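Local coordinates for 5-nitroimidazole antibiotic resistance protein (Bacteroides thetaiotaomicron, PDB 2FG9) that binds flavin-adenine dinucleotide and is probably a flavin-dependent oxidoreductase related to pyridoxamine 5'-phosphate oxidase, with a putative role in 5-nitroimidazole antibiotic resistance, at residues 125-128 and 129-132. Residues are numbered along the deposited sequence; the frame is centred on the assembly and turned at random.
Sequences DMEE and KRHA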
ATOM      1  N   ASP A 125     -20.152 -38.052  -1.873  1.00 50.31           N
ATOM      2  CA  ASP A 125     -21.530 -37.624  -1.611  1.00 51.27           C
ATOM      3  C   ASP A 125     -21.681 -36.184  -2.070  1.00 52.48           C
ATOM      4  O   ASP A 125     -20.846 -35.325  -1.788  1.00 51.90           O
ATOM      5  CB  ASP A 125     -21.936 -37.774  -0.141  1.00 51.30           C
ATOM      6  CG  ASP A 125     -23.345 -37.222   0.146  1.00 52.30           C
ATOM      7  OD1 ASP A 125     -24.352 -37.821  -0.287  1.00 50.95           O
ATOM      8  OD2 ASP A 125     -23.452 -36.163   0.798  1.00 55.91           O
HETATM    9  N   MSE A 126     -22.755 -35.939  -2.792  1.00 54.48           N
HETATM   10  CA  MSE A 126     -23.004 -34.653  -3.382  1.00 57.50           C
HETATM   11  C   MSE A 126     -23.103 -33.556  -2.332  1.00 54.49           C
HETATM   12  O   MSE A 126     -22.521 -32.504  -2.502  1.00 52.93           O
HETATM   13  CB  MSE A 126     -24.279 -34.715  -4.199  1.00 57.76           C
HETATM   14  CG  MSE A 126     -24.463 -33.521  -5.142  1.00 62.95           C
HETATM   15 SE   MSE A 126     -24.399 -34.077  -7.024  0.75 70.68          SE
HETATM   16  CE  MSE A 126     -26.178 -34.777  -7.217  1.00 68.73           C
ATOM     17  N   GLU A 127     -23.843 -33.801  -1.252  1.00 53.43           N
ATOM     18  CA  GLU A 127     -24.017 -32.789  -0.185  1.00 52.22           C
ATOM     19  C   GLU A 127     -22.719 -32.553   0.609  1.00 51.32           C
ATOM     20  O   GLU A 127     -22.427 -31.424   1.025  1.00 50.70           O
ATOM     21  CB  GLU A 127     -25.149 -33.164   0.761  1.00 52.10           C
ATOM     22  CG  GLU A 127     -26.562 -32.912   0.226  1.00 51.59           C
ATOM     23  CD  GLU A 127     -26.745 -31.499  -0.278  1.00 50.72           C
ATOM     24  OE1 GLU A 127     -26.366 -30.538   0.417  1.00 49.73           O
ATOM     25  OE2 GLU A 127     -27.252 -31.349  -1.390  1.00 51.14           O
ATOM     26  N   GLU A 128     -21.939 -33.605   0.811  1.00 50.69           N
ATOM     27  CA  GLU A 128     -20.640 -33.448   1.477  1.00 50.72           C
ATOM     28  C   GLU A 128     -19.704 -32.611   0.643  1.00 49.28           C
ATOM     29  O   GLU A 128     -18.880 -31.866   1.175  1.00 50.20           O
ATOM     30  CB  GLU A 128     -19.978 -34.785   1.719  1.00 50.54           C
ATOM     31  CG  GLU A 128     -20.678 -35.625   2.753  1.00 52.69           C
ATOM     32  CD  GLU A 128     -19.974 -36.966   2.974  1.00 53.42           C
ATOM     33  OE1 GLU A 128     -18.828 -37.135   2.468  1.00 57.17           O
ATOM     34  OE2 GLU A 128     -20.567 -37.846   3.656  1.00 57.69           O
ATOM     35  N   LYS A 129     -19.795 -32.790  -0.672  1.00 47.61           N
ATOM     36  CA  LYS A 129     -18.996 -32.034  -1.616  1.00 45.55           C
ATOM     37  C   LYS A 129     -19.320 -30.546  -1.534  1.00 45.45           C
ATOM     38  O   LYS A 129     -18.415 -29.737  -1.547  1.00 43.98           O
ATOM     39  CB  LYS A 129     -19.233 -32.530  -3.033  1.00 45.02           C
ATOM     40  CG  LYS A 129     -18.354 -33.647  -3.473  1.00 42.56           C
ATOM     41  CD  LYS A 129     -18.827 -34.223  -4.791  1.00 43.02           C
ATOM     42  CE  LYS A 129     -17.758 -34.189  -5.880  1.00 42.76           C
ATOM     43  NZ  LYS A 129     -18.254 -34.700  -7.178  1.00 41.17           N
ATOM     44  N   ARG A 130     -20.605 -30.195  -1.443  1.00 45.77           N
ATOM     45  CA  ARG A 130     -21.025 -28.795  -1.291  1.00 46.84           C
ATOM     46  C   ARG A 130     -20.534 -28.165  -0.002  1.00 49.02           C
ATOM     47  O   ARG A 130     -20.122 -26.985   0.023  1.00 50.90           O
ATOM     48  CB  ARG A 130     -22.544 -28.665  -1.270  1.00 45.83           C
ATOM     49  CG  ARG A 130     -23.220 -29.015  -2.559  1.00 44.73           C
ATOM     50  CD  ARG A 130     -24.610 -28.422  -2.589  1.00 44.54           C
ATOM     51  NE  ARG A 130     -25.095 -28.287  -3.944  1.00 42.31           N
ATOM     52  CZ  ARG A 130     -25.588 -29.290  -4.633  1.00 43.95           C
ATOM     53  NH1 ARG A 130     -25.678 -30.497  -4.093  1.00 44.76           N
ATOM     54  NH2 ARG A 130     -26.016 -29.087  -5.861  1.00 44.92           N
ATOM     55  N   HIS A 131     -20.629 -28.927   1.079  1.00 51.00           N
ATOM     56  CA  HIS A 131     -20.160 -28.485   2.384  1.00 52.07           C
ATOM     57  C   HIS A 131     -18.686 -28.118   2.314  1.00 51.19           C
ATOM     58  O   HIS A 131     -18.287 -27.012   2.706  1.00 50.87           O
ATOM     59  CB  HIS A 131     -20.379 -29.589   3.428  1.00 53.44           C
ATOM     60  CG  HIS A 131     -19.839 -29.238   4.778  1.00 58.23           C
ATOM     61  ND1 HIS A 131     -20.298 -28.153   5.500  1.00 61.86           N
ATOM     62  CD2 HIS A 131     -18.840 -29.790   5.513  1.00 62.98           C
ATOM     63  CE1 HIS A 131     -19.620 -28.065   6.631  1.00 63.27           C
ATOM     64  NE2 HIS A 131     -18.738 -29.052   6.670  1.00 64.14           N
ATOM     65  N   ALA A 132     -17.894 -29.048   1.778  1.00 50.28           N
ATOM     66  CA  ALA A 132     -16.475 -28.854   1.602  1.00 49.63           C
ATOM     67  C   ALA A 132     -16.155 -27.703   0.666  1.00 49.19           C
ATOM     68  O   ALA A 132     -15.224 -26.925   0.926  1.00 48.50           O
ATOM     69  CB  ALA A 132     -15.854 -30.113   1.085  1.00 50.32           C
TER
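Glu127 and Arg130 form a salt bridge one turn apart at the start of helix 126-138. OE2 of Glu127 lies 3.2 Å from NH1 of Arg130. The carboxylate and guanidinium planes are nearly parallel, 11° apart, but the side chains approach obliquely. A bend at chi2 (-52°) folds the Glu127 chain back toward the arginine. CG of Met126, present as selenomethionine, lies 3.4 Å from NH1 of Arg130, and these two side chains run side by side in the same direction.

Backbone bonds join the two segments in the i to i+4 pattern of an alpha helix. Lys129 N donates to Asp125 O at 3.0 Å, and Ala132 N to Glu128 O at 3.0 Å. Between them, Arg130 N donates to Met126 O and His131 N to Glu127 O.

Asp125 is the N-cap. Its OD2 accepts from Glu128 N at 3.0 Å, on the anti side and 28° out of the carboxylate plane. This bond satisfies one amide of the first turn.

The polar ends of Lys129 and Arg130 tie the helix to its surroundings. Buried Lys129 donates through NZ to the carbonyls of Val152 and Val155. Arg130 NH2 bonds to Tyr147 O and makes a second salt bridge with Asp149. The Ala132 side chain is about 12 Å from the bound FAD, so this capped helix start is packing on the flavin-binding fold. Met126 and Arg130 pack against helix 149-153, while Lys129 and Ala132 rest on Ile123 of strand 106-123 and Val157 of strand 156-175, in the antiparallel sheet.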